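Local coordinates for protein PCP domain (Thermobifida fusca, PDB 7KW3) that probably carries amino acid and peptide intermediates as thioesters on a phosphopantetheine arm between the catalytic domains of a non-ribosomal peptide synthetase, at residues R59-H64 against A68-V73; E10-A15 against A52-S57; E19-D24 against S39-R44. One frame throughout, in Å; residues are numbered along the deposited sequence.

Interaction 1 (R59-H64 against A68-V73); sequences RHVFRH and ADLAAV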
ATOM      1  N   ARG A  59      -7.513  -4.760  -7.841  1.00 43.95           N
ATOM      2  CA  ARG A  59      -7.173  -6.170  -8.009  1.00 45.78           C
ATOM      3  C   ARG A  59      -5.760  -6.469  -7.511  1.00 45.71           C
ATOM      4  O   ARG A  59      -5.513  -7.535  -6.936  1.00 46.35           O
ATOM      5  CB  ARG A  59      -7.335  -6.595  -9.474  1.00 47.98           C
ATOM      6  CG  ARG A  59      -8.742  -7.069  -9.784  1.00 56.53           C
ATOM      7  CD  ARG A  59      -8.902  -7.654 -11.167  1.00 61.63           C
ATOM      8  NE  ARG A  59     -10.306  -7.967 -11.393  1.00 75.13           N
ATOM      9  CZ  ARG A  59     -11.212  -7.088 -11.814  1.00 78.09           C
ATOM     10  NH1 ARG A  59     -10.855  -5.835 -12.075  1.00 72.14           N
ATOM     11  NH2 ARG A  59     -12.475  -7.466 -11.985  1.00 78.61           N
ATOM     12  N   HIS A  60      -4.821  -5.543  -7.716  1.00 40.91           N
ATOM     13  CA  HIS A  60      -3.478  -5.718  -7.164  1.00 42.69           C
ATOM     14  C   HIS A  60      -3.518  -5.845  -5.647  1.00 44.74           C
ATOM     15  O   HIS A  60      -2.841  -6.705  -5.065  1.00 40.58           O
ATOM     16  CB  HIS A  60      -2.577  -4.545  -7.570  1.00 38.93           C
ATOM     17  CG  HIS A  60      -2.256  -4.507  -9.029  1.00 45.24           C
ATOM     18  ND1 HIS A  60      -1.998  -3.333  -9.702  1.00 45.93           N
ATOM     19  CD2 HIS A  60      -2.139  -5.501  -9.944  1.00 45.52           C
ATOM     20  CE1 HIS A  60      -1.734  -3.604 -10.968  1.00 44.83           C
ATOM     21  NE2 HIS A  60      -1.814  -4.911 -11.142  1.00 46.30           N
ATOM     22  N   VAL A  61      -4.310  -4.999  -4.986  1.00 40.62           N
ATOM     23  CA  VAL A  61      -4.371  -5.029  -3.530  1.00 42.34           C
ATOM     24  C   VAL A  61      -4.945  -6.355  -3.042  1.00 46.25           C
ATOM     25  O   VAL A  61      -4.392  -6.988  -2.134  1.00 44.71           O
ATOM     26  CB  VAL A  61      -5.180  -3.831  -3.013  1.00 44.10           C
ATOM     27  CG1 VAL A  61      -5.378  -3.924  -1.496  1.00 37.58           C
ATOM     28  CG2 VAL A  61      -4.482  -2.527  -3.424  1.00 36.49           C
ATOM     29  N   PHE A  62      -6.047  -6.810  -3.651  1.00 43.29           N
ATOM     30  CA  PHE A  62      -6.649  -8.058  -3.200  1.00 47.15           C
ATOM     31  C   PHE A  62      -5.729  -9.243  -3.463  1.00 50.60           C
ATOM     32  O   PHE A  62      -5.659 -10.168  -2.648  1.00 45.83           O
ATOM     33  CB  PHE A  62      -8.020  -8.251  -3.860  1.00 44.21           C
ATOM     34  CG  PHE A  62      -9.110  -7.411  -3.231  1.00 56.07           C
ATOM     35  CD1 PHE A  62      -9.847  -7.890  -2.150  1.00 69.04           C
ATOM     36  CD2 PHE A  62      -9.381  -6.139  -3.702  1.00 55.73           C
ATOM     37  CE1 PHE A  62     -10.845  -7.116  -1.561  1.00 67.07           C
ATOM     38  CE2 PHE A  62     -10.362  -5.365  -3.128  1.00 54.78           C
ATOM     39  CZ  PHE A  62     -11.100  -5.851  -2.049  1.00 62.43           C
ATOM     40  N   ARG A  63      -4.984  -9.209  -4.563  1.00 47.90           N
ATOM     41  CA  ARG A  63      -4.097 -10.318  -4.891  1.00 52.61           C
ATOM     42  C   ARG A  63      -2.752 -10.227  -4.157  1.00 52.18           C
ATOM     43  O   ARG A  63      -2.149 -11.260  -3.858  1.00 51.53           O
ATOM     44  CB  ARG A  63      -3.917 -10.372  -6.416  1.00 55.74           C
ATOM     45  CG  ARG A  63      -2.746 -11.186  -6.903  1.00 70.66           C
ATOM     46  CD  ARG A  63      -3.115 -12.588  -7.362  1.00 82.40           C
ATOM     47  NE  ARG A  63      -1.906 -13.411  -7.428  1.00 90.73           N
ATOM     48  CZ  ARG A  63      -1.846 -14.635  -7.941  1.00102.61           C
ATOM     49  NH1 ARG A  63      -2.933 -15.204  -8.453  1.00107.20           N
ATOM     50  NH2 ARG A  63      -0.689 -15.287  -7.944  1.00 98.93           N
ATOM     51  N   HIS A  64      -2.278  -9.025  -3.821  1.00 47.06           N
ATOM     52  CA  HIS A  64      -0.975  -8.843  -3.170  1.00 49.94           C
ATOM     53  C   HIS A  64      -1.113  -7.891  -1.993  1.00 45.55           C
ATOM     54  O   HIS A  64      -0.643  -6.752  -2.048  1.00 43.35           O
ATOM     55  CB  HIS A  64       0.066  -8.305  -4.150  1.00 42.87           C
ATOM     56  CG  HIS A  64       0.167  -9.098  -5.412  1.00 49.27           C
ATOM     57  ND1 HIS A  64       0.648 -10.390  -5.440  1.00 54.14           N
ATOM     58  CD2 HIS A  64      -0.152  -8.784  -6.689  1.00 47.46           C
ATOM     59  CE1 HIS A  64       0.622 -10.837  -6.683  1.00 54.68           C
ATOM     60  NE2 HIS A  64       0.148  -9.881  -7.461  1.00 57.66           N
ATOM     61  N   ALA A  68       5.258  -5.143   0.536  1.00 41.30           N
ATOM     62  CA  ALA A  68       6.390  -5.454  -0.332  1.00 45.80           C
ATOM     63  C   ALA A  68       5.930  -6.126  -1.621  1.00 43.36           C
ATOM     64  O   ALA A  68       6.485  -5.869  -2.696  1.00 43.91           O
ATOM     65  CB  ALA A  68       7.405  -6.339   0.406  1.00 40.36           C
ATOM     66  N   ASP A  69       4.927  -7.002  -1.535  1.00 44.20           N
ATOM     67  CA  ASP A  69       4.407  -7.639  -2.738  1.00 40.92           C
ATOM     68  C   ASP A  69       3.678  -6.636  -3.627  1.00 43.84           C
ATOM     69  O   ASP A  69       3.801  -6.680  -4.856  1.00 44.81           O
ATOM     70  CB  ASP A  69       3.483  -8.787  -2.346  1.00 46.40           C
ATOM     71  CG  ASP A  69       4.220  -9.884  -1.611  1.00 55.98           C
ATOM     72  OD1 ASP A  69       5.413 -10.094  -1.929  1.00 57.73           O
ATOM     73  OD2 ASP A  69       3.614 -10.518  -0.714  1.00 57.93           O
ATOM     74  N   LEU A  70       2.917  -5.723  -3.016  1.00 38.81           N
ATOM     75  CA  LEU A  70       2.195  -4.723  -3.787  1.00 38.24           C
ATOM     76  C   LEU A  70       3.164  -3.766  -4.476  1.00 43.43           C
ATOM     77  O   LEU A  70       2.951  -3.382  -5.634  1.00 40.09           O
ATOM     78  CB  LEU A  70       1.221  -3.977  -2.866  1.00 36.38           C
ATOM     79  CG  LEU A  70       0.298  -2.949  -3.518  1.00 40.69           C
ATOM     80  CD1 LEU A  70      -0.548  -3.615  -4.608  1.00 32.83           C
ATOM     81  CD2 LEU A  70      -0.591  -2.297  -2.465  1.00 36.39           C
ATOM     82  N   ALA A  71       4.249  -3.392  -3.786  1.00 42.27           N
ATOM     83  CA  ALA A  71       5.240  -2.506  -4.384  1.00 40.07           C
ATOM     84  C   ALA A  71       5.860  -3.128  -5.622  1.00 38.40           C
ATOM     85  O   ALA A  71       6.207  -2.415  -6.568  1.00 40.87           O
ATOM     86  CB  ALA A  71       6.321  -2.156  -3.360  1.00 36.28           C
ATOM     87  N   ALA A  72       5.982  -4.459  -5.647  1.00 38.36           N
ATOM     88  CA  ALA A  72       6.637  -5.122  -6.768  1.00 40.57           C
ATOM     89  C   ALA A  72       5.790  -5.100  -8.042  1.00 44.29           C
ATOM     90  O   ALA A  72       6.350  -5.168  -9.144  1.00 47.73           O
ATOM     91  CB  ALA A  72       6.993  -6.564  -6.393  1.00 42.84           C
ATOM     92  N   VAL A  73       4.454  -5.031  -7.933  1.00 38.84           N
ATOM     93  CA  VAL A  73       3.621  -4.918  -9.136  1.00 43.20           C
ATOM     94  C   VAL A  73       3.239  -3.484  -9.482  1.00 45.31           C
ATOM     95  O   VAL A  73       2.701  -3.254 -10.579  1.00 46.17           O
ATOM     96  CB  VAL A  73       2.327  -5.759  -9.049  1.00 46.61           C
ATOM     97  CG1 VAL A  73       2.660  -7.240  -8.961  1.00 42.66           C
ATOM     98  CG2 VAL A  73       1.468  -5.312  -7.886  1.00 39.67           C
TER
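L70 lies across the C-terminal end of helix 58-63, touching H60, V61 and H64, and shows how one branched side chain can reach several partners. Its CB rests 3.4 Å from the backbone O of H64, where the chain leaves the first helix. CG turns away from its own backbone N (chi1 -176°), which sends the two methyls across to different partners. CD1 lies against CB of H60 at 3.7 Å, while CD2 goes deeper and meets CG2 of V61 at 4.0 Å. An alanine in its place would keep the touch on the H64 carbonyl but would probably open a gap beside H60 and V61, both left without their methyl partner. One turn on, V73 sets both methyls against imidazoles. CG2 sits over a face of the H60 ring, 4.2 Å from its centroid and 22° off the normal, a CH-pi contact, and also comes near CD2 of H64. CG1 approaches CD2 of H64 obliquely at 3.9 Å. Toward the solvent side, the CB atoms of H64 and D69 meet at 3.9 Å, and CG of R63 lies over one face of the H64 imidazole. The contact is apolar beneath, with H64 in its middle and H60 at its margin, and it gains no direct hydrogen bond. Beyond it, L70 continues onto L13 and Y17, and V61 onto T42 and L45. The helix axes approach to 9.5 Å at 144°, roughly antiparallel, the pairing of short third helix and final helix typical of the four-helix carrier-protein fold.

Interaction 2 (E10-A15 against A52-S57); sequences EAALCA and AGWEIS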
ATOM      1  N   GLU A  10       7.977   0.633  -1.734  1.00 38.74           N
ATOM      2  CA  GLU A  10       7.620   0.143  -0.403  1.00 42.14           C
ATOM      3  C   GLU A  10       7.381   1.289   0.567  1.00 41.45           C
ATOM      4  O   GLU A  10       6.390   1.285   1.302  1.00 43.52           O
ATOM      5  CB  GLU A  10       8.706  -0.792   0.132  1.00 42.21           C
ATOM      6  CG  GLU A  10       8.775  -2.107  -0.608  1.00 41.32           C
ATOM      7  CD  GLU A  10       9.809  -3.066  -0.051  1.00 45.32           C
ATOM      8  OE1 GLU A  10      10.012  -4.098  -0.713  1.00 49.69           O
ATOM      9  OE2 GLU A  10      10.403  -2.814   1.030  1.00 44.42           O
ATOM     10  N   ALA A  11       8.265   2.295   0.567  1.00 44.31           N
ATOM     11  CA  ALA A  11       8.138   3.393   1.522  1.00 44.42           C
ATOM     12  C   ALA A  11       6.879   4.202   1.269  1.00 43.54           C
ATOM     13  O   ALA A  11       6.187   4.595   2.216  1.00 44.58           O
ATOM     14  CB  ALA A  11       9.368   4.292   1.466  1.00 38.03           C
ATOM     15  N   ALA A  12       6.561   4.449   0.000  1.00 38.55           N
ATOM     16  CA  ALA A  12       5.342   5.179  -0.307  1.00 41.10           C
ATOM     17  C   ALA A  12       4.111   4.393   0.137  1.00 42.11           C
ATOM     18  O   ALA A  12       3.193   4.960   0.747  1.00 42.57           O
ATOM     19  CB  ALA A  12       5.289   5.498  -1.798  1.00 42.18           C
ATOM     20  N   LEU A  13       4.093   3.078  -0.117  1.00 39.77           N
ATOM     21  CA  LEU A  13       2.914   2.286   0.227  1.00 40.99           C
ATOM     22  C   LEU A  13       2.774   2.112   1.739  1.00 46.17           C
ATOM     23  O   LEU A  13       1.652   2.122   2.262  1.00 46.05           O
ATOM     24  CB  LEU A  13       2.950   0.926  -0.484  1.00 40.55           C
ATOM     25  CG  LEU A  13       2.659   0.954  -1.990  1.00 36.51           C
ATOM     26  CD1 LEU A  13       2.843  -0.404  -2.631  1.00 40.77           C
ATOM     27  CD2 LEU A  13       1.270   1.476  -2.248  1.00 39.96           C
ATOM     28  N   CYS A  14       3.891   1.951   2.460  1.00 40.07           N
ATOM     29  CA  CYS A  14       3.831   1.948   3.920  1.00 45.35           C
ATOM     30  C   CYS A  14       3.132   3.198   4.435  1.00 47.56           C
ATOM     31  O   CYS A  14       2.229   3.123   5.277  1.00 53.20           O
ATOM     32  CB  CYS A  14       5.236   1.866   4.529  1.00 46.31           C
ATOM     33  SG  CYS A  14       6.046   0.269   4.438  1.00 56.21           S
ATOM     34  N   ALA A  15       3.554   4.362   3.947  1.00 42.96           N
ATOM     35  CA  ALA A  15       2.973   5.608   4.419  1.00 47.12           C
ATOM     36  C   ALA A  15       1.489   5.671   4.089  1.00 48.65           C
ATOM     37  O   ALA A  15       0.679   6.100   4.919  1.00 49.30           O
ATOM     38  CB  ALA A  15       3.726   6.797   3.816  1.00 41.75           C
ATOM     39  N   ALA A  52       0.924   9.446  -4.320  1.00 40.29           N
ATOM     40  CA  ALA A  52       2.302   9.263  -3.886  1.00 42.06           C
ATOM     41  C   ALA A  52       3.224   8.769  -4.995  1.00 44.11           C
ATOM     42  O   ALA A  52       4.381   8.452  -4.717  1.00 47.32           O
ATOM     43  CB  ALA A  52       2.360   8.300  -2.701  1.00 33.98           C
ATOM     44  N   GLY A  53       2.753   8.697  -6.230  1.00 40.95           N
ATOM     45  CA  GLY A  53       3.612   8.375  -7.347  1.00 38.70           C
ATOM     46  C   GLY A  53       3.560   6.946  -7.853  1.00 42.02           C
ATOM     47  O   GLY A  53       4.376   6.591  -8.710  1.00 42.30           O
ATOM     48  N   TRP A  54       2.625   6.124  -7.376  1.00 36.68           N
ATOM     49  CA  TRP A  54       2.623   4.702  -7.691  1.00 37.99           C
ATOM     50  C   TRP A  54       1.238   4.247  -8.139  1.00 41.08           C
ATOM     51  O   TRP A  54       0.234   4.470  -7.451  1.00 39.23           O
ATOM     52  CB  TRP A  54       3.153   3.890  -6.492  1.00 35.63           C
ATOM     53  CG  TRP A  54       4.578   4.288  -6.251  1.00 40.96           C
ATOM     54  CD1 TRP A  54       5.033   5.240  -5.372  1.00 41.78           C
ATOM     55  CD2 TRP A  54       5.731   3.831  -6.976  1.00 38.34           C
ATOM     56  NE1 TRP A  54       6.396   5.370  -5.480  1.00 43.49           N
ATOM     57  CE2 TRP A  54       6.852   4.522  -6.455  1.00 37.59           C
ATOM     58  CE3 TRP A  54       5.927   2.890  -7.998  1.00 38.09           C
ATOM     59  CZ2 TRP A  54       8.152   4.313  -6.931  1.00 40.11           C
ATOM     60  CZ3 TRP A  54       7.223   2.678  -8.472  1.00 40.30           C
ATOM     61  CH2 TRP A  54       8.321   3.392  -7.936  1.00 41.79           C
ATOM     62  N   GLU A  55       1.201   3.616  -9.304  1.00 37.19           N
ATOM     63  CA  GLU A  55      -0.026   3.175  -9.948  1.00 38.91           C
ATOM     64  C   GLU A  55      -0.293   1.724  -9.575  1.00 40.62           C
ATOM     65  O   GLU A  55       0.507   0.845  -9.902  1.00 40.31           O
ATOM     66  CB  GLU A  55       0.094   3.307 -11.463  1.00 38.60           C
ATOM     67  CG  GLU A  55      -0.809   4.336 -12.055  1.00 53.65           C
ATOM     68  CD  GLU A  55      -0.980   4.159 -13.544  1.00 57.30           C
ATOM     69  OE1 GLU A  55      -2.119   3.895 -13.979  1.00 61.44           O
ATOM     70  OE2 GLU A  55       0.023   4.286 -14.278  1.00 55.93           O
ATOM     71  N   ILE A  56      -1.415   1.479  -8.900  1.00 38.53           N
ATOM     72  CA  ILE A  56      -1.882   0.131  -8.611  1.00 37.43           C
ATOM     73  C   ILE A  56      -3.375   0.066  -8.889  1.00 43.87           C
ATOM     74  O   ILE A  56      -4.051   1.088  -9.036  1.00 43.48           O
ATOM     75  CB  ILE A  56      -1.609  -0.299  -7.157  1.00 39.03           C
ATOM     76  CG1 ILE A  56      -2.134   0.762  -6.194  1.00 37.21           C
ATOM     77  CG2 ILE A  56      -0.124  -0.571  -6.952  1.00 36.27           C
ATOM     78  CD1 ILE A  56      -2.063   0.370  -4.734  1.00 37.44           C
ATOM     79  N   SER A  57      -3.886  -1.159  -8.957  1.00 43.13           N
ATOM     80  CA  SER A  57      -5.316  -1.414  -9.048  1.00 39.50           C
ATOM     81  C   SER A  57      -5.839  -2.059  -7.769  1.00 43.68           C
ATOM     82  O   SER A  57      -5.088  -2.640  -6.973  1.00 42.70           O
ATOM     83  CB  SER A  57      -5.638  -2.329 -10.228  1.00 43.95           C
ATOM     84  OG  SER A  57      -5.229  -3.657  -9.929  1.00 44.39           O
TER
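A12 and W54 make the closest touch here, and the whole interface illustrates how small residues let a helix settle against a turn. The apolar contacts come first. The methyl of A12 comes obliquely upon the five-membered part of the indole, with its CB 3.6 Å from CD1 of W54 and a little farther from NE1. With CG of W54 beside its own backbone N (chi1 -63°), the ring is swung so that this pyrrole portion meets the helix. The same A12 methyl also faces CB of A52 at 4.2 Å, so one alanine serves two neighbours. Deeper in, CD2 of L13 meets CD1 of I56 at 4.3 Å, a looser touch that joins a larger cluster, since A49 lies against both residues and L70 against L13.

Backbone bonds shape the 52-57 side. G53, with phi at 101°, is the C-prime residue of a Schellman motif that ends helix 39-51: W54 N bonds to A49 O, and G53 N to R50 O. Farther along, E55 bonds to Q75 in the small antiparallel sheet, and G53 to V77 at its end. Side-chain polar bonds lie farther out: E55 forms a salt bridge with R50, and OG of S57 caps the next helix at N of H60.

Between the two segments, then, the chemistry is methyl, aromatic and branched alkyl surface alone, while the directional bonds described above tie the 52-57 segment to its other neighbours, so this contact probably depends on fit of shape more than on polar pairing.

Interaction 3 (E19-D24 against S39-R44); sequences EVLGLD and SVLTLR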
ATOM      1  N   GLU A  19      -1.768   5.881   6.574  1.00 47.51           N
ATOM      2  CA  GLU A  19      -2.730   6.971   6.479  1.00 50.13           C
ATOM      3  C   GLU A  19      -4.141   6.443   6.247  1.00 54.69           C
ATOM      4  O   GLU A  19      -5.098   6.917   6.867  1.00 55.31           O
ATOM      5  CB  GLU A  19      -2.318   7.927   5.359  1.00 52.45           C
ATOM      6  CG  GLU A  19      -3.333   9.035   5.086  1.00 71.42           C
ATOM      7  CD  GLU A  19      -3.271   9.538   3.641  1.00 97.77           C
ATOM      8  OE1 GLU A  19      -4.271  10.129   3.176  1.00101.31           O
ATOM      9  OE2 GLU A  19      -2.228   9.338   2.967  1.00 96.64           O
ATOM     10  N   VAL A  20      -4.286   5.448   5.369  1.00 47.98           N
ATOM     11  CA  VAL A  20      -5.611   4.944   5.017  1.00 49.82           C
ATOM     12  C   VAL A  20      -6.201   4.140   6.166  1.00 51.28           C
ATOM     13  O   VAL A  20      -7.397   4.240   6.458  1.00 50.56           O
ATOM     14  CB  VAL A  20      -5.533   4.108   3.722  1.00 45.75           C
ATOM     15  CG1 VAL A  20      -6.727   3.194   3.589  1.00 48.92           C
ATOM     16  CG2 VAL A  20      -5.441   5.016   2.515  1.00 48.83           C
ATOM     17  N   LEU A  21      -5.380   3.324   6.830  1.00 49.12           N
ATOM     18  CA  LEU A  21      -5.851   2.491   7.928  1.00 51.62           C
ATOM     19  C   LEU A  21      -5.909   3.235   9.257  1.00 54.76           C
ATOM     20  O   LEU A  21      -6.379   2.662  10.245  1.00 52.63           O
ATOM     21  CB  LEU A  21      -4.963   1.249   8.078  1.00 53.03           C
ATOM     22  CG  LEU A  21      -4.973   0.269   6.905  1.00 51.05           C
ATOM     23  CD1 LEU A  21      -3.771  -0.655   6.986  1.00 50.71           C
ATOM     24  CD2 LEU A  21      -6.266  -0.531   6.896  1.00 56.08           C
ATOM     25  N   GLY A  22      -5.460   4.490   9.306  1.00 52.90           N
ATOM     26  CA  GLY A  22      -5.496   5.237  10.553  1.00 53.51           C
ATOM     27  C   GLY A  22      -4.439   4.844  11.559  1.00 57.78           C
ATOM     28  O   GLY A  22      -4.611   5.090  12.751  1.00 63.95           O
ATOM     29  N   LEU A  23      -3.347   4.244  11.110  1.00 58.03           N
ATOM     30  CA  LEU A  23      -2.271   3.802  11.980  1.00 61.02           C
ATOM     31  C   LEU A  23      -1.131   4.814  11.951  1.00 67.74           C
ATOM     32  O   LEU A  23      -1.039   5.657  11.052  1.00 65.81           O
ATOM     33  CB  LEU A  23      -1.779   2.415  11.555  1.00 57.66           C
ATOM     34  CG  LEU A  23      -2.859   1.330  11.623  1.00 62.11           C
ATOM     35  CD1 LEU A  23      -2.424   0.037  10.945  1.00 50.24           C
ATOM     36  CD2 LEU A  23      -3.258   1.062  13.082  1.00 55.08           C
ATOM     37  N   ASP A  24      -0.271   4.739  12.975  1.00 72.36           N
ATOM     38  CA  ASP A  24       0.884   5.631  13.053  1.00 73.47           C
ATOM     39  C   ASP A  24       1.925   5.274  12.002  1.00 70.17           C
ATOM     40  O   ASP A  24       2.405   6.135  11.255  1.00 66.09           O
ATOM     41  CB  ASP A  24       1.504   5.564  14.447  1.00 77.52           C
ATOM     42  CG  ASP A  24       0.553   6.035  15.525  1.00111.52           C
ATOM     43  OD1 ASP A  24      -0.511   6.588  15.164  1.00117.89           O
ATOM     44  OD2 ASP A  24       0.861   5.842  16.724  1.00116.03           O
ATOM     45  N   SER A  39     -13.171  -3.047   1.068  1.00 51.94           N
ATOM     46  CA  SER A  39     -13.375  -2.450  -0.253  1.00 51.40           C
ATOM     47  C   SER A  39     -13.264  -0.931  -0.218  1.00 50.21           C
ATOM     48  O   SER A  39     -12.644  -0.335  -1.105  1.00 51.11           O
ATOM     49  CB  SER A  39     -14.726  -2.867  -0.822  1.00 51.62           C
ATOM     50  OG  SER A  39     -14.682  -4.210  -1.262  1.00 54.56           O
ATOM     51  N   VAL A  40     -13.857  -0.287   0.792  1.00 45.12           N
ATOM     52  CA  VAL A  40     -13.760   1.165   0.908  1.00 40.93           C
ATOM     53  C   VAL A  40     -12.304   1.587   1.058  1.00 47.70           C
ATOM     54  O   VAL A  40     -11.817   2.491   0.367  1.00 47.03           O
ATOM     55  CB  VAL A  40     -14.599   1.673   2.096  1.00 48.08           C
ATOM     56  CG1 VAL A  40     -14.492   3.175   2.181  1.00 46.75           C
ATOM     57  CG2 VAL A  40     -16.066   1.229   1.986  1.00 53.16           C
ATOM     58  N   LEU A  41     -11.591   0.949   1.980  1.00 45.52           N
ATOM     59  CA  LEU A  41     -10.221   1.369   2.233  1.00 46.15           C
ATOM     60  C   LEU A  41      -9.302   1.016   1.071  1.00 46.07           C
ATOM     61  O   LEU A  41      -8.295   1.703   0.856  1.00 43.99           O
ATOM     62  CB  LEU A  41      -9.728   0.752   3.536  1.00 46.26           C
ATOM     63  CG  LEU A  41     -10.547   1.205   4.747  1.00 54.47           C
ATOM     64  CD1 LEU A  41     -10.028   0.557   6.017  1.00 52.45           C
ATOM     65  CD2 LEU A  41     -10.526   2.724   4.875  1.00 54.17           C
ATOM     66  N   THR A  42      -9.635  -0.037   0.315  1.00 43.53           N
ATOM     67  CA  THR A  42      -8.858  -0.383  -0.873  1.00 44.23           C
ATOM     68  C   THR A  42      -8.975   0.713  -1.920  1.00 45.10           C
ATOM     69  O   THR A  42      -7.970   1.151  -2.498  1.00 42.34           O
ATOM     70  CB  THR A  42      -9.333  -1.725  -1.444  1.00 48.92           C
ATOM     71  OG1 THR A  42      -9.057  -2.777  -0.518  1.00 43.55           O
ATOM     72  CG2 THR A  42      -8.630  -2.042  -2.756  1.00 44.26           C
ATOM     73  N   LEU A  43     -10.204   1.169  -2.171  1.00 44.06           N
ATOM     74  CA  LEU A  43     -10.428   2.303  -3.058  1.00 45.85           C
ATOM     75  C   LEU A  43      -9.548   3.483  -2.659  1.00 47.26           C
ATOM     76  O   LEU A  43      -8.891   4.098  -3.504  1.00 43.98           O
ATOM     77  CB  LEU A  43     -11.908   2.696  -3.036  1.00 45.71           C
ATOM     78  CG  LEU A  43     -12.343   3.700  -4.105  1.00 51.84           C
ATOM     79  CD1 LEU A  43     -12.214   3.063  -5.467  1.00 59.80           C
ATOM     80  CD2 LEU A  43     -13.763   4.170  -3.906  1.00 48.32           C
ATOM     81  N   ARG A  44      -9.505   3.797  -1.362  1.00 44.47           N
ATOM     82  CA  ARG A  44      -8.715   4.939  -0.909  1.00 47.57           C
ATOM     83  C   ARG A  44      -7.228   4.694  -1.092  1.00 46.81           C
ATOM     84  O   ARG A  44      -6.491   5.607  -1.485  1.00 45.87           O
ATOM     85  CB  ARG A  44      -9.026   5.251   0.552  1.00 44.80           C
ATOM     86  CG  ARG A  44     -10.417   5.774   0.735  1.00 44.61           C
ATOM     87  CD  ARG A  44     -10.766   5.903   2.197  1.00 45.96           C
ATOM     88  NE  ARG A  44     -12.185   6.158   2.346  1.00 46.25           N
ATOM     89  CZ  ARG A  44     -12.806   6.246   3.516  1.00 47.83           C
ATOM     90  NH1 ARG A  44     -12.122   6.092   4.639  1.00 46.78           N
ATOM     91  NH2 ARG A  44     -14.112   6.477   3.563  1.00 45.94           N
TER
HETATM   92  O   HOH W   1      -9.178   6.078   5.257  1.00 52.84           O
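V20 and L41 are the closest CA pair between the two segments, at 6.5 Å, where the last turn of helix 8-21 meets the first turns of helix 39-51. Past them G22, with phi at 75°, takes the chain out of the helix. V20 carries the contact with both branches. CG1, anti to the backbone N (chi1 160°), lies 3.5 Å from O of L41 and also touches its CB, while CG2 comes 4.1 Å from CB of R44. V20 and L41 run alongside each other, pointing opposite ways. Helix 39-51 opens with S39, which by family resemblance is probably the serine that takes the phosphopantetheine arm in this four-helix carrier fold; the contact lies on the same early turns, and D38 bonds L41 N through OD1. Next to the loop, CD2 of L21 meets CD1 of L41 at 4.0 Å, with L35 against L21 and F32 against L41. One water adds the polar link, donating to O of V20 at 2.8 Å and accepting from NH1 of R44 at 3.0 Å. The extended R44 chain carries its guanidinium to this water, in plane at the group's edge, while CG1 of V40 packs over one face.

In the fold
Helix 8-21 enters two contacts: interaction 2 uses its middle and interaction 3 its C-terminal end, so one helix is held at two levels. Interaction 1 joins the two shortest helices, yet touches both others: L70 packs on L13 of interaction 2, and V61 and F62 pack on T42 of interaction 3. Interactions 1 and 3 are partly buried and lie on opposite sides of the chain's centre, whereas interaction 2, nearest that centre, is a surface contact, although its L13 is buried. All three rest on apolar side chains, but what joins the alkyl groups differs: imidazoles in interaction 1, an indole in interaction 2, and at the edge of interaction 3 a water-bridged arginine.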